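Local structure of 1-carboxybiuret hydrolase subunit AtzE (Pseudomonas sp., 6C62) at residues V82-G87 with P95-D100; D100-Q105 with R193-G198; A225-D230 with S239-S244. The protein hydrolyses 1-carboxybiuret to urea-1,3-dicarboxylate and ammonia, a step of atrazine degradation, and belongs to the amidase family. One frame throughout, in Å; residues are numbered along the deposited sequence. Where two conformers were deposited one is given.

Contact 1 (V82-G87 with P95-D100); sequences VTTLAG and PPARAD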
loop_
_atom_site.group_PDB
_atom_site.type_symbol
_atom_site.label_atom_id
_atom_site.label_comp_id
_atom_site.label_asym_id
_atom_site.label_seq_id
_atom_site.Cartn_x
_atom_site.Cartn_y
_atom_site.Cartn_z
ATOM N N VAL A 82 -21.853 -17.690 16.051
ATOM C CA VAL A 82 -22.737 -16.532 15.986
ATOM C C VAL A 82 -22.403 -15.814 14.676
ATOM O O VAL A 82 -21.216 -15.727 14.298
ATOM C CB VAL A 82 -22.474 -15.583 17.169
ATOM C CG1 VAL A 82 -23.241 -14.284 17.015
ATOM C CG2 VAL A 82 -22.743 -16.301 18.511
ATOM N N THR A 83 -23.430 -15.343 13.978
ATOM C CA THR A 83 -23.244 -14.533 12.778
ATOM C C THR A 83 -22.745 -13.131 13.123
ATOM O O THR A 83 -23.355 -12.399 13.946
ATOM C CB THR A 83 -24.584 -14.485 11.954
ATOM O OG1 THR A 83 -24.766 -15.744 11.316
ATOM C CG2 THR A 83 -24.448 -13.521 10.785
ATOM N N THR A 84 -21.633 -12.754 12.527
ATOM C CA THR A 84 -21.020 -11.435 12.818
ATOM C C THR A 84 -21.792 -10.304 12.130
ATOM O O THR A 84 -21.760 -10.180 10.882
ATOM C CB THR A 84 -19.553 -11.422 12.356
ATOM O OG1 THR A 84 -18.875 -12.530 12.938
ATOM C CG2 THR A 84 -18.856 -10.086 12.747
ATOM N N LEU A 85 -22.452 -9.480 12.928
ATOM C CA LEU A 85 -23.343 -8.434 12.348
ATOM C C LEU A 85 -22.636 -7.175 11.877
ATOM O O LEU A 85 -23.078 -6.571 10.916
ATOM C CB LEU A 85 -24.427 -8.048 13.359
ATOM C CG LEU A 85 -25.401 -9.149 13.784
ATOM C CD1 LEU A 85 -26.309 -8.574 14.866
ATOM C CD2 LEU A 85 -26.168 -9.668 12.545
ATOM N N ALA A 86 -21.581 -6.739 12.598
ATOM C CA ALA A 86 -20.932 -5.457 12.346
ATOM C C ALA A 86 -21.965 -4.308 12.202
ATOM O O ALA A 86 -21.868 -3.464 11.316
ATOM C CB ALA A 86 -20.047 -5.546 11.124
ATOM N N GLY A 87 -22.952 -4.317 13.104
ATOM C CA GLY A 87 -23.998 -3.312 13.177
ATOM C C GLY A 87 -24.988 -3.229 12.009
ATOM O O GLY A 87 -25.733 -2.255 11.925
ATOM N N PRO A 95 -23.234 -17.030 6.982
ATOM C CA PRO A 95 -22.983 -18.146 7.922
ATOM C C PRO A 95 -22.402 -17.742 9.279
ATOM O O PRO A 95 -21.647 -16.747 9.352
ATOM C CB PRO A 95 -21.976 -19.076 7.171
ATOM C CG PRO A 95 -21.970 -18.589 5.774
ATOM C CD PRO A 95 -22.378 -17.110 5.772
ATOM N N PRO A 96 -22.744 -18.455 10.339
ATOM C CA PRO A 96 -22.112 -18.171 11.644
ATOM C C PRO A 96 -20.573 -18.374 11.586
ATOM O O PRO A 96 -20.104 -19.176 10.815
ATOM C CB PRO A 96 -22.820 -19.146 12.628
ATOM C CG PRO A 96 -23.469 -20.186 11.766
ATOM C CD PRO A 96 -23.835 -19.458 10.474
ATOM N N ALA A 97 -19.827 -17.554 12.314
ATOM C CA ALA A 97 -18.376 -17.651 12.362
ATOM C C ALA A 97 -17.957 -19.070 12.790
ATOM O O ALA A 97 -18.533 -19.657 13.763
ATOM C CB ALA A 97 -17.815 -16.642 13.345
ATOM N N ARG A 98 -16.971 -19.591 12.097
ATOM C CA ARG A 98 -16.424 -20.909 12.432
ATOM C C ARG A 98 -15.481 -20.876 13.611
ATOM O O ARG A 98 -15.246 -21.877 14.242
ATOM C CB ARG A 98 -15.719 -21.488 11.224
ATOM C CG ARG A 98 -16.728 -21.822 10.108
ATOM C CD ARG A 98 -16.041 -22.243 8.831
ATOM N NE ARG A 98 -15.131 -23.369 9.072
ATOM C CZ ARG A 98 -14.172 -23.765 8.227
ATOM N NH1 ARG A 98 -13.982 -23.105 7.077
ATOM N NH2 ARG A 98 -13.390 -24.808 8.545
ATOM N N ALA A 99 -14.949 -19.716 13.942
ATOM C CA ALA A 99 -13.997 -19.590 15.046
ATOM C C ALA A 99 -14.135 -18.201 15.653
ATOM O O ALA A 99 -14.590 -17.311 14.986
ATOM C CB ALA A 99 -12.568 -19.791 14.490
ATOM N N ASP A 100 -13.736 -18.057 16.899
ATOM C CA ASP A 100 -13.574 -16.751 17.554
ATOM C C ASP A 100 -12.491 -15.932 16.870
ATOM O O ASP A 100 -11.509 -16.503 16.356
ATOM C CB ASP A 100 -13.083 -16.960 18.999
ATOM C CG ASP A 100 -14.156 -17.574 19.927
ATOM O OD1 ASP A 100 -15.407 -17.391 19.691
ATOM O OD2 ASP A 100 -13.731 -18.176 20.949
HETATM O O HOH W 1 -20.470 -14.547 10.557
#
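V82 and A97 are joined by the one direct hydrogen bond between 82-87 and 95-100. A97 N gives its hydrogen to V82 O at 3.0 Å, and the N-H...O angle is 166°, nearly straight. The donor stands well above the plane of the V82 carbonyl. A second polar link runs through water. The water accepts from T84 N at 2.9 Å and donates to P95 O at 2.8 Å, so it ties the backbones two residues along on each segment. T83 OG1 is hydrogen-bonded to L94 O, just before 95-100, and T84 OG1 to D78.

The remaining contacts are van der Waals. T83 OG1 lies beside its own backbone N, anti to the carbonyl carbon (chi1 -74°). There it meets the peptide between the two prolines, 3.5 Å from P96 N. P96 CB packs on the V82 backbone, 3.8 Å from V82 N. A97 CB rests 3.6 Å from V82 O.

The contact lies at the surface, in the loop between strand 70-74 and helix 102-109. Prolines have no N-H to offer. P95 therefore takes part through its carbonyl and the water, and the first N-H able to pair directly is that of A97.

Contact 2 (D100-Q105 with R193-G198); sequences DAVLVQ and RLSRRG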
loop_
_atom_site.group_PDB
_atom_site.type_symbol
_atom_site.label_atom_id
_atom_site.label_comp_id
_atom_site.label_asym_id
_atom_site.label_seq_id
_atom_site.Cartn_x
_atom_site.Cartn_y
_atom_site.Cartn_z
ATOM N N ASP A 100 -13.736 -18.057 16.899
ATOM C CA ASP A 100 -13.574 -16.751 17.554
ATOM C C ASP A 100 -12.491 -15.932 16.870
ATOM O O ASP A 100 -11.509 -16.503 16.356
ATOM C CB ASP A 100 -13.083 -16.960 18.999
ATOM C CG ASP A 100 -14.156 -17.574 19.927
ATOM O OD1 ASP A 100 -15.407 -17.391 19.691
ATOM O OD2 ASP A 100 -13.731 -18.176 20.949
ATOM N N ALA A 101 -12.658 -14.618 16.879
ATOM C CA ALA A 101 -11.564 -13.705 16.535
ATOM C C ALA A 101 -10.357 -14.059 17.361
ATOM O O ALA A 101 -10.467 -14.461 18.508
ATOM C CB ALA A 101 -11.963 -12.287 16.897
ATOM N N VAL A 102 -9.193 -13.852 16.794
ATOM C CA VAL A 102 -7.960 -14.100 17.554
ATOM C C VAL A 102 -7.919 -13.386 18.901
ATOM O O VAL A 102 -7.493 -13.977 19.879
ATOM C CB VAL A 102 -6.714 -13.745 16.668
ATOM C CG1 VAL A 102 -5.450 -13.763 17.458
ATOM C CG2 VAL A 102 -6.634 -14.759 15.515
ATOM N N LEU A 103 -8.336 -12.110 18.977
ATOM C CA LEU A 103 -8.297 -11.459 20.259
ATOM C C LEU A 103 -9.235 -12.079 21.328
ATOM O O LEU A 103 -8.876 -12.124 22.543
ATOM C CB LEU A 103 -8.586 -9.961 20.142
ATOM C CG LEU A 103 -7.665 -9.179 19.232
ATOM C CD1 LEU A 103 -7.926 -7.725 19.404
ATOM C CD2 LEU A 103 -6.201 -9.510 19.529
ATOM N N VAL A 104 -10.393 -12.563 20.871
ATOM C CA VAL A 104 -11.311 -13.307 21.724
ATOM C C VAL A 104 -10.665 -14.608 22.205
ATOM O O VAL A 104 -10.745 -14.918 23.416
ATOM C CB VAL A 104 -12.658 -13.562 21.016
ATOM C CG1 VAL A 104 -13.544 -14.501 21.848
ATOM C CG2 VAL A 104 -13.347 -12.243 20.695
ATOM N N GLN A 105 -10.010 -15.345 21.292
ATOM C CA GLN A 105 -9.270 -16.578 21.649
ATOM C C GLN A 105 -8.215 -16.298 22.714
ATOM O O GLN A 105 -8.067 -17.064 23.648
ATOM C CB GLN A 105 -8.549 -17.219 20.451
ATOM C CG GLN A 105 -9.433 -17.646 19.253
ATOM C CD GLN A 105 -8.692 -18.113 17.950
ATOM O OE1 GLN A 105 -7.427 -18.243 17.876
ATOM N NE2 GLN A 105 -9.505 -18.285 16.876
ATOM N N ARG A 193 -0.176 -3.587 16.206
ATOM C CA ARG A 193 0.140 -4.292 17.428
ATOM C C ARG A 193 -0.712 -5.554 17.663
ATOM O O ARG A 193 -0.202 -6.611 18.010
ATOM C CB ARG A 193 -0.020 -3.315 18.614
ATOM C CG ARG A 193 0.145 -3.920 19.985
ATOM C CD ARG A 193 1.567 -4.316 20.323
ATOM N NE ARG A 193 2.349 -3.142 20.720
ATOM C CZ ARG A 193 3.617 -3.195 21.160
ATOM N NH1 ARG A 193 4.233 -2.086 21.532
ATOM N NH2 ARG A 193 4.271 -4.318 21.172
ATOM N N LEU A 194 -2.043 -5.370 17.607
ATOM C CA LEU A 194 -2.988 -6.409 17.933
ATOM C C LEU A 194 -3.651 -6.974 16.667
ATOM O O LEU A 194 -4.096 -6.231 15.760
ATOM C CB LEU A 194 -4.035 -5.892 18.905
ATOM C CG LEU A 194 -3.645 -5.464 20.280
ATOM C CD1 LEU A 194 -4.882 -5.226 21.127
ATOM C CD2 LEU A 194 -2.778 -6.509 20.994
ATOM N N SER A 195 -3.702 -8.304 16.620
ATOM C CA SER A 195 -4.169 -9.034 15.420
ATOM C C SER A 195 -5.607 -8.690 15.095
ATOM O O SER A 195 -6.486 -8.661 16.001
ATOM C CB SER A 195 -4.092 -10.526 15.636
ATOM O OG SER A 195 -4.680 -11.185 14.510
ATOM N N ARG A 196 -5.858 -8.449 13.838
ATOM C CA ARG A 196 -7.207 -8.095 13.380
ATOM C C ARG A 196 -7.952 -9.327 12.820
ATOM O O ARG A 196 -9.064 -9.209 12.369
ATOM C CB ARG A 196 -7.115 -7.017 12.286
ATOM C CG ARG A 196 -6.539 -5.754 12.835
ATOM C CD ARG A 196 -6.517 -4.581 11.858
ATOM N NE ARG A 196 -6.018 -4.887 10.514
ATOM C CZ ARG A 196 -5.847 -3.975 9.566
ATOM N NH1 ARG A 196 -6.092 -2.674 9.804
ATOM N NH2 ARG A 196 -5.417 -4.333 8.391
ATOM N N ARG A 197 -7.324 -10.493 12.871
ATOM C CA ARG A 197 -7.886 -11.695 12.278
ATOM C C ARG A 197 -9.189 -12.166 12.985
ATOM O O ARG A 197 -9.290 -12.216 14.212
ATOM C CB ARG A 197 -6.820 -12.801 12.291
ATOM C CG ARG A 197 -7.330 -14.096 11.650
ATOM C CD ARG A 197 -6.221 -14.986 11.177
ATOM N NE ARG A 197 -5.296 -15.390 12.252
ATOM C CZ ARG A 197 -5.328 -16.565 12.889
ATOM N NH1 ARG A 197 -6.251 -17.444 12.605
ATOM N NH2 ARG A 197 -4.380 -16.883 13.799
ATOM N N GLY A 198 -10.177 -12.483 12.151
ATOM C CA GLY A 198 -11.522 -12.827 12.599
ATOM C C GLY A 198 -12.380 -11.614 12.968
ATOM O O GLY A 198 -13.248 -11.753 13.807
HETATM O O HOH W 2 -8.542 -10.645 16.336
#
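V102 CG2 sits over the centre of one face of the R197 guanidinium, with R197 CZ 3.4 Å away. The same methyl also meets R197 CB at 3.8 Å. The bend at chi3 (59°) turns R197 NE back toward the methyl, 3.6 Å from V102 CG2. The two side chains cross obliquely. R197 NE is in a salt bridge with D230, which probably helps to hold the plane against V102.

The backbones meet at the start of helix 102-109. V102 N donates to R197 O at 3.1 Å, with the donor tilted 30° from the carbonyl plane. A101, at the N-cap position, brings CB to 3.4 Å from G198 O. G198 comes close to A101 CA, where a side chain would clash.

Water 2 accepts from L103 N and donates to both S195 O and R197 O. R197 O thus receives V102 N and the water. S195 OG lies anti to its own backbone N (chi1 174°). It accepts from R197 N at 3.2 Å, forming an ST turn, and its other bond is to D230. L103 lays CG on S195 O at 3.5 Å, while CD2 touches L194 CB at 4.3 Å. M226 of helix 216-226 packs against both leucines.

The first N-H groups of a helix lack acceptors within it. Here those of V102 and L103 are met by R197 O and a water. The contact thus supplies polar partners for the helix start in a largely buried contact.

Contact 3 (A225-D230 with S239-S244); sequences AMQGPD and SRIQPS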
loop_
_atom_site.group_PDB
_atom_site.type_symbol
_atom_site.label_atom_id
_atom_site.label_comp_id
_atom_site.label_asym_id
_atom_site.label_seq_id
_atom_site.Cartn_x
_atom_site.Cartn_y
_atom_site.Cartn_z
ATOM N N ALA A 225 -2.656 -9.733 27.726
ATOM C CA ALA A 225 -3.264 -10.990 27.317
ATOM C C ALA A 225 -3.436 -11.146 25.801
ATOM O O ALA A 225 -3.319 -12.279 25.274
ATOM C CB ALA A 225 -4.618 -11.149 28.030
ATOM N N MET A 226 -3.695 -10.029 25.127
ATOM C CA MET A 226 -4.006 -10.015 23.700
ATOM C C MET A 226 -2.766 -9.894 22.741
ATOM O O MET A 226 -2.832 -10.171 21.565
ATOM C CB MET A 226 -4.959 -8.848 23.459
ATOM C CG MET A 226 -6.323 -9.150 24.005
ATOM S SD MET A 226 -7.573 -7.961 23.407
ATOM C CE MET A 226 -7.072 -6.489 24.265
ATOM N N GLN A 227 -1.654 -9.487 23.303
ATOM C CA GLN A 227 -0.431 -9.233 22.533
ATOM C C GLN A 227 0.178 -10.492 21.948
ATOM O O GLN A 227 0.039 -11.563 22.529
ATOM C CB GLN A 227 0.632 -8.621 23.418
ATOM C CG GLN A 227 0.527 -7.131 23.691
ATOM C CD GLN A 227 1.823 -6.632 24.317
ATOM O OE1 GLN A 227 2.853 -6.721 23.687
ATOM N NE2 GLN A 227 1.762 -6.127 25.560
ATOM N N GLY A 228 0.858 -10.357 20.811
ATOM C CA GLY A 228 1.594 -11.465 20.235
ATOM C C GLY A 228 1.494 -11.443 18.721
ATOM O O GLY A 228 0.435 -11.085 18.172
ATOM N N PRO A 229 2.558 -11.880 18.043
ATOM C CA PRO A 229 2.511 -12.001 16.582
ATOM C C PRO A 229 1.436 -12.950 16.110
ATOM O O PRO A 229 1.014 -13.815 16.845
ATOM C CB PRO A 229 3.897 -12.540 16.195
ATOM C CG PRO A 229 4.456 -13.111 17.444
ATOM C CD PRO A 229 3.802 -12.462 18.618
ATOM N N ASP A 230 0.928 -12.703 14.913
ATOM C CA ASP A 230 -0.006 -13.572 14.263
ATOM C C ASP A 230 0.374 -13.565 12.780
ATOM O O ASP A 230 -0.053 -12.663 12.006
ATOM C CB ASP A 230 -1.407 -13.024 14.448
ATOM C CG ASP A 230 -2.467 -13.902 13.790
ATOM O OD1 ASP A 230 -2.097 -14.967 13.232
ATOM O OD2 ASP A 230 -3.672 -13.524 13.844
ATOM N N SER A 239 6.547 -8.200 16.536
ATOM C CA SER A 239 7.208 -9.514 16.457
ATOM C C SER A 239 7.391 -10.164 17.822
ATOM O O SER A 239 7.736 -11.308 17.890
ATOM C CB SER A 239 8.501 -9.423 15.682
ATOM O OG SER A 239 9.228 -8.319 16.126
ATOM N N ARG A 240 7.173 -9.431 18.905
ATOM C CA ARG A 240 7.185 -10.055 20.229
ATOM C C ARG A 240 6.277 -9.338 21.214
ATOM O O ARG A 240 5.840 -8.226 20.966
ATOM C CB ARG A 240 8.606 -10.089 20.774
ATOM C CG ARG A 240 9.118 -8.724 21.207
ATOM C CD ARG A 240 10.527 -8.780 21.837
ATOM N NE ARG A 240 11.042 -7.434 22.043
ATOM C CZ ARG A 240 11.560 -6.678 21.071
ATOM N NH1 ARG A 240 11.663 -7.129 19.842
ATOM N NH2 ARG A 240 11.975 -5.453 21.340
ATOM N N ILE A 241 6.027 -10.000 22.338
ATOM C CA ILE A 241 5.258 -9.446 23.421
ATOM C C ILE A 241 6.107 -8.472 24.247
ATOM O O ILE A 241 7.242 -8.784 24.561
ATOM C CB ILE A 241 4.744 -10.605 24.309
ATOM C CG1 ILE A 241 3.833 -11.524 23.464
ATOM C CG2 ILE A 241 4.047 -10.065 25.524
ATOM C CD1 ILE A 241 3.235 -12.681 24.245
ATOM N N GLN A 242 5.567 -7.289 24.557
ATOM C CA GLN A 242 6.225 -6.274 25.384
ATOM C C GLN A 242 5.276 -5.967 26.556
ATOM O O GLN A 242 4.375 -5.101 26.440
ATOM C CB GLN A 242 6.486 -4.998 24.573
ATOM C CG GLN A 242 7.470 -5.138 23.404
ATOM C CD GLN A 242 7.681 -3.798 22.689
ATOM O OE1 GLN A 242 6.784 -3.277 22.012
ATOM N NE2 GLN A 242 8.857 -3.243 22.844
ATOM N N PRO A 243 5.425 -6.702 27.670
ATOM C CA PRO A 243 4.392 -6.576 28.734
ATOM C C PRO A 243 4.330 -5.174 29.354
ATOM O O PRO A 243 5.327 -4.581 29.600
ATOM C CB PRO A 243 4.795 -7.650 29.764
ATOM C CG PRO A 243 5.673 -8.615 29.014
ATOM C CD PRO A 243 6.403 -7.785 27.978
ATOM N N SER A 244 3.130 -4.648 29.550
ATOM C CA SER A 244 2.928 -3.366 30.200
ATOM C C SER A 244 2.619 -3.470 31.702
ATOM O O SER A 244 2.920 -2.534 32.461
ATOM C CB SER A 244 1.770 -2.640 29.517
ATOM O OG SER A 244 0.528 -3.382 29.702
HETATM O O HOH W 3 3.492 -6.916 21.072
#
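The turn that leaves helix 216-226 is tied to the loop leading on to strand 257-260. Q227, the first residue after the helix, makes the tie by gripping the backbone of Q242 with both ends of its amide. Q227 OE1 accepts from Q242 N at 2.9 Å, almost straight at 175°. Q227 NE2 donates to Q242 O, also at 2.9 Å. That oxygen lies in the Q227 amide plane, but NE2 stands well above the plane of the Q242 carbonyl.

The chain runs extended beyond CG (chi2 -167°), which carries CD out to the far segment. Q227 OE1 takes a second bond from water 3 at 2.7 Å, and this water also donates to R240 O. NE2 has a further, weak bond to D224. An alanine here would probably leave Q242 N and Q242 O without these mates and let the loop shift.

Van der Waals contacts flank the amide. I241 CG1 packs carbon to carbon, 3.9 Å from G228 CA, and I241 CD1 lies 3.8 Å from Q227 O. P229 CG reaches S239 O at 3.8 Å. The two segments run in nearly opposite directions here (172°). Q242 OE1 is bonded to R193, and R240 NH2 to the backbone of a neighbouring subunit.

Two bonds from one side-chain amide to the N-H and C=O of a single residue imitate the pairing of a neighbouring strand. This is a side-chain to main-chain bridge between two irregular segments, away from the active site.

How the contacts relate
Contacts 1 and 2 share D100 and lie about 13 Å apart between centres. D100 binds R45, and the chain passes through A101 into helix 102-109. Contacts 2 and 3, about 12 Å apart between centres, are joined by two probable hydrogen bonds, S195 OG with D230 OD2 at 2.6 Å and R193 NH2 with Q242 OE1 at 2.8 Å. Contacts 1 and 3 do not touch; their nearest atoms are about 9 Å apart. Contact 2 therefore links the other two. The side chain of K74, probably part of the charge relay, is about 9 Å from the side chain of T84 and about 10 Å from that of L103. Contact 3 lies away from the active site.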